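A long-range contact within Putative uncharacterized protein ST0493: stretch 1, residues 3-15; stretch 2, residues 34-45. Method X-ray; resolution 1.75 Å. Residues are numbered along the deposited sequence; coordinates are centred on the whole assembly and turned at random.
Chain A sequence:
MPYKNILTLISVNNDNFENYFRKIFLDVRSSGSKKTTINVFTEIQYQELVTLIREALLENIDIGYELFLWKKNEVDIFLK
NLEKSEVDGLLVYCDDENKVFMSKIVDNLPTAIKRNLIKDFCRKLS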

# COMPACT_ATOMS: atom_id res chain seq x y z
N TYR A 3 5.72 18.31 -8.06
CA TYR A 3 6.20 17.32 -9.06
C TYR A 3 5.83 17.75 -10.47
O TYR A 3 4.70 18.17 -10.73
CB TYR A 3 5.62 15.94 -8.75
CG TYR A 3 6.11 15.37 -7.44
CD1 TYR A 3 5.24 15.13 -6.38
CD2 TYR A 3 7.46 15.08 -7.25
CE1 TYR A 3 5.70 14.62 -5.16
CE2 TYR A 3 7.93 14.57 -6.04
CZ TYR A 3 7.04 14.35 -5.00
OH TYR A 3 7.51 13.85 -3.80
N LYS A 4 6.78 17.62 -11.39
CA LYS A 4 6.58 18.01 -12.79
C LYS A 4 6.64 16.83 -13.76
O LYS A 4 6.05 16.89 -14.83
CB LYS A 4 7.64 19.03 -13.19
CG LYS A 4 7.66 20.29 -12.33
CD LYS A 4 6.42 21.15 -12.57
CE LYS A 4 6.41 21.73 -13.98
NZ LYS A 4 5.21 22.59 -14.21
N ASN A 5 7.36 15.77 -13.40
CA ASN A 5 7.47 14.61 -14.27
C ASN A 5 7.73 13.37 -13.43
O ASN A 5 8.85 13.14 -12.97
CB ASN A 5 8.58 14.81 -15.30
CG ASN A 5 8.63 13.69 -16.34
OD1 ASN A 5 7.60 13.13 -16.71
ND2 ASN A 5 9.83 13.38 -16.82
N ILE A 6 6.69 12.58 -13.24
CA ILE A 6 6.74 11.37 -12.44
C ILE A 6 7.34 10.17 -13.17
O ILE A 6 6.94 9.85 -14.29
CB ILE A 6 5.32 10.97 -11.97
CG1 ILE A 6 4.66 12.15 -11.24
CG2 ILE A 6 5.39 9.74 -11.07
CD1 ILE A 6 5.39 12.59 -9.99
N LEU A 7 8.32 9.51 -12.54
CA LEU A 7 8.91 8.32 -13.12
C LEU A 7 8.02 7.17 -12.66
O LEU A 7 7.91 6.91 -11.46
CB LEU A 7 10.33 8.08 -12.60
CG LEU A 7 10.95 6.74 -13.03
CD1 LEU A 7 11.12 6.72 -14.55
CD2 LEU A 7 12.29 6.54 -12.34
N THR A 8 7.37 6.50 -13.60
CA THR A 8 6.49 5.38 -13.27
C THR A 8 7.11 4.08 -13.76
O THR A 8 7.44 3.94 -14.94
CB THR A 8 5.10 5.56 -13.91
OG1 THR A 8 4.43 6.67 -13.30
CG2 THR A 8 4.25 4.31 -13.70
N LEU A 9 7.28 3.14 -12.84
CA LEU A 9 7.85 1.84 -13.16
C LEU A 9 6.81 0.78 -12.88
O LEU A 9 6.18 0.78 -11.82
CB LEU A 9 9.09 1.57 -12.30
CG LEU A 9 10.15 2.67 -12.26
CD1 LEU A 9 11.31 2.22 -11.38
CD2 LEU A 9 10.64 2.97 -13.67
N ILE A 10 6.62 -0.13 -13.83
CA ILE A 10 5.65 -1.20 -13.65
C ILE A 10 6.08 -2.51 -14.28
O ILE A 10 6.61 -2.54 -15.39
CB ILE A 10 4.26 -0.81 -14.22
CG1 ILE A 10 3.29 -2.00 -14.09
CG2 ILE A 10 4.39 -0.38 -15.68
CD1 ILE A 10 1.83 -1.65 -14.37
N SER A 11 5.86 -3.59 -13.55
CA SER A 11 6.17 -4.92 -14.04
C SER A 11 5.08 -5.84 -13.51
O SER A 11 5.04 -6.17 -12.33
CB SER A 11 7.54 -5.39 -13.54
OG SER A 11 7.86 -6.65 -14.11
N VAL A 12 4.17 -6.23 -14.40
CA VAL A 12 3.07 -7.11 -14.05
C VAL A 12 2.78 -8.07 -15.20
O VAL A 12 3.27 -7.86 -16.31
CB VAL A 12 1.76 -6.32 -13.77
CG1 VAL A 12 1.94 -5.43 -12.55
CG2 VAL A 12 1.37 -5.50 -14.99
N ASN A 13 2.01 -9.11 -14.92
CA ASN A 13 1.63 -10.07 -15.94
C ASN A 13 0.64 -9.35 -16.86
O ASN A 13 0.00 -8.38 -16.44
CB ASN A 13 0.96 -11.29 -15.29
CG ASN A 13 1.91 -12.08 -14.42
OD1 ASN A 13 2.93 -12.58 -14.89
ND2 ASN A 13 1.58 -12.21 -13.14
N ASN A 14 0.52 -9.81 -18.09
CA ASN A 14 -0.37 -9.17 -19.06
C ASN A 14 -1.81 -8.98 -18.60
O ASN A 14 -2.44 -7.97 -18.93
CB ASN A 14 -0.38 -9.95 -20.38
CG ASN A 14 0.99 -10.10 -20.98
OD1 ASN A 14 1.84 -9.22 -20.83
ND2 ASN A 14 1.22 -11.20 -21.68
N ASP A 15 -2.34 -9.93 -17.84
CA ASP A 15 -3.72 -9.84 -17.38
C ASP A 15 -3.95 -8.72 -16.36
O ASP A 15 -5.09 -8.38 -16.05
CB ASP A 15 -4.17 -11.17 -16.77
CG ASP A 15 -3.59 -11.41 -15.40
OD1 ASP A 15 -2.39 -11.12 -15.19
OD2 ASP A 15 -4.33 -11.90 -14.52
N LYS A 34 1.45 16.76 -14.28
CA LYS A 34 0.59 16.61 -15.45
C LYS A 34 1.34 15.77 -16.47
O LYS A 34 0.88 15.58 -17.59
CB LYS A 34 0.26 17.99 -16.04
CG LYS A 34 -0.15 19.03 -15.01
CD LYS A 34 -1.31 18.54 -14.14
CE LYS A 34 -1.63 19.54 -13.03
NZ LYS A 34 -2.68 19.03 -12.11
N LYS A 35 2.50 15.26 -16.06
CA LYS A 35 3.35 14.44 -16.93
C LYS A 35 3.95 13.25 -16.19
O LYS A 35 4.21 13.30 -14.99
CB LYS A 35 4.51 15.27 -17.47
CG LYS A 35 4.13 16.48 -18.31
CD LYS A 35 5.37 17.29 -18.64
CE LYS A 35 5.06 18.44 -19.60
NZ LYS A 35 4.63 17.94 -20.93
N THR A 36 4.18 12.17 -16.93
CA THR A 36 4.80 10.99 -16.36
C THR A 36 5.47 10.21 -17.48
O THR A 36 4.99 10.18 -18.61
CB THR A 36 3.77 10.06 -15.65
OG1 THR A 36 4.46 8.94 -15.07
CG2 THR A 36 2.73 9.54 -16.64
N THR A 37 6.62 9.62 -17.17
CA THR A 37 7.33 8.81 -18.14
C THR A 37 7.19 7.40 -17.59
O THR A 37 7.73 7.06 -16.53
CB THR A 37 8.82 9.24 -18.26
OG1 THR A 37 9.49 8.35 -19.17
CG2 THR A 37 9.51 9.23 -16.91
N ILE A 38 6.40 6.60 -18.29
CA ILE A 38 6.08 5.23 -17.89
C ILE A 38 7.01 4.19 -18.50
O ILE A 38 7.17 4.12 -19.72
CB ILE A 38 4.63 4.90 -18.27
CG1 ILE A 38 3.70 5.98 -17.72
CG2 ILE A 38 4.24 3.53 -17.73
CD1 ILE A 38 2.27 5.85 -18.19
N ASN A 39 7.60 3.37 -17.63
CA ASN A 39 8.51 2.32 -18.06
C ASN A 39 7.94 0.97 -17.67
O ASN A 39 7.80 0.65 -16.49
CB ASN A 39 9.87 2.54 -17.41
CG ASN A 39 10.56 3.78 -17.93
OD1 ASN A 39 11.25 3.75 -18.95
ND2 ASN A 39 10.34 4.90 -17.25
N VAL A 40 7.63 0.17 -18.69
CA VAL A 40 7.03 -1.13 -18.49
C VAL A 40 8.01 -2.25 -18.81
O VAL A 40 8.55 -2.32 -19.91
CB VAL A 40 5.79 -1.29 -19.40
CG1 VAL A 40 5.03 -2.56 -19.04
CG2 VAL A 40 4.90 -0.06 -19.29
N PHE A 41 8.23 -3.13 -17.84
CA PHE A 41 9.13 -4.25 -18.02
C PHE A 41 8.25 -5.45 -18.34
O PHE A 41 7.64 -6.05 -17.46
CB PHE A 41 9.94 -4.43 -16.73
CG PHE A 41 10.74 -3.21 -16.38
CD1 PHE A 41 11.97 -2.97 -17.00
CD2 PHE A 41 10.23 -2.25 -15.51
CE1 PHE A 41 12.67 -1.78 -16.76
CE2 PHE A 41 10.92 -1.06 -15.27
CZ PHE A 41 12.14 -0.83 -15.90
N THR A 42 8.19 -5.77 -19.63
CA THR A 42 7.34 -6.84 -20.12
C THR A 42 7.88 -7.41 -21.43
O THR A 42 8.77 -6.82 -22.03
CB THR A 42 5.92 -6.29 -20.37
OG1 THR A 42 5.06 -7.33 -20.87
CG2 THR A 42 5.97 -5.15 -21.38
N GLU A 43 7.33 -8.54 -21.85
CA GLU A 43 7.74 -9.16 -23.11
C GLU A 43 6.71 -8.85 -24.19
O GLU A 43 6.89 -9.21 -25.35
CB GLU A 43 7.87 -10.68 -22.93
CG GLU A 43 8.89 -11.11 -21.89
CD GLU A 43 10.29 -10.58 -22.18
OE1 GLU A 43 10.76 -10.76 -23.33
OE2 GLU A 43 10.91 -9.98 -21.28
N ILE A 44 5.64 -8.17 -23.80
CA ILE A 44 4.57 -7.80 -24.71
C ILE A 44 5.00 -6.66 -25.64
O ILE A 44 5.89 -5.89 -25.31
CB ILE A 44 3.31 -7.39 -23.91
CG1 ILE A 44 2.05 -7.78 -24.67
CG2 ILE A 44 3.33 -5.89 -23.62
CD1 ILE A 44 0.78 -7.58 -23.86
N GLN A 45 4.36 -6.56 -26.81
CA GLN A 45 4.69 -5.51 -27.77
C GLN A 45 3.90 -4.23 -27.51
O GLN A 45 2.80 -4.27 -26.95
CB GLN A 45 4.42 -5.99 -29.20
CG GLN A 45 5.42 -7.02 -29.71
CD GLN A 45 6.82 -6.44 -29.87
OE1 GLN A 45 7.02 -5.48 -30.60
NE2 GLN A 45 7.78 -7.04 -29.18
O HOH W 1 3.63 18.47 -15.02
O HOH W 2 3.81 -8.72 -18.97
O HOH W 3 4.76 -5.55 -17.04

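Residues 6-11 and 35-41 form neighbouring parallel strands whose axes approach to 4.8 Å, and the contact between the two stretches buries 798 Å² in total. The backbone supplies most of the polar links. On the first strand the even-numbered residues face the partner with both their N and O atoms, so each reaches two residues that flank its bridge partner, as parallel pairing requires. Ile6 N donates to Lys35 O (3.1 Å) and Ile6 O accepts from Thr37 N (2.9 Å); Thr8 N donates to Thr37 O (3.0 Å) and Thr8 O accepts from Asn39 N (2.8 Å); Ile10 N donates to Asn39 O (3.0 Å) and Ile10 O accepts from Phe41 N (3.0 Å). CA-H...O contacts fill in between these bonds, among them Val40 CA to Ile10 O at 3.4 Å.

Hydroxyl groups add a second polar layer. Thr8 OG1 donates to Thr36 OG1 (2.9 Å), which in turn donates to Ile6 O (2.8 Å). This short relay gives each of the two buried threonine hydroxyls an acceptor, Thr36 OG1 for Thr8 and Ile6 O for Thr36, on the face they share with Ile6, Ile10, Ile38 and Val40, while Ile6 O serves both a backbone and a side-chain donor. Near the end of the pairing, Ser11 OG makes a weak hydrogen bond to Phe41 O (3.4 Å).

Apolar packing differs on the two faces. Beside the threonines, Ile10 CG2 lies 3.7 Å from Val40 CG2 and 4.4 Å from Ile38 CG2, so one methyl group meets two beta-branched residues of the other strand. On the face of Leu7, Leu9, Thr37 and Asn39, the CB atoms do not aim directly at the opposing strand, but the leucine ends come nearer to it. Leu7 CD1 reaches Thr37 CG2 (3.8 Å) and Asn39 ND2 (3.3 Å), and Leu9 CD2 packs on Asn39 CB (3.8 Å). The same Leu9 CD2 sits at the edge of the Phe41 ring, 4.3 Å from Phe41 CE2. Asn39 is buried here, its OD1 hydrogen-bonded elsewhere in the structure.

Water extends the contact beyond the direct pairing. Water 1 donates to Lys4 O and accepts from Lys34 N, both at 2.9 Å from its O atom. Water 3, through its O atom, accepts from Val12 N (2.8 Å) and donates to Phe41 O (3.0 Å), continuing the link where the strands end. Beyond it, the O atom of water 2 lies 2.8 Å from both Val12 O and Asn14 OD1, to which it donates, and 2.7 Å from Thr42 OG1, from which it accepts.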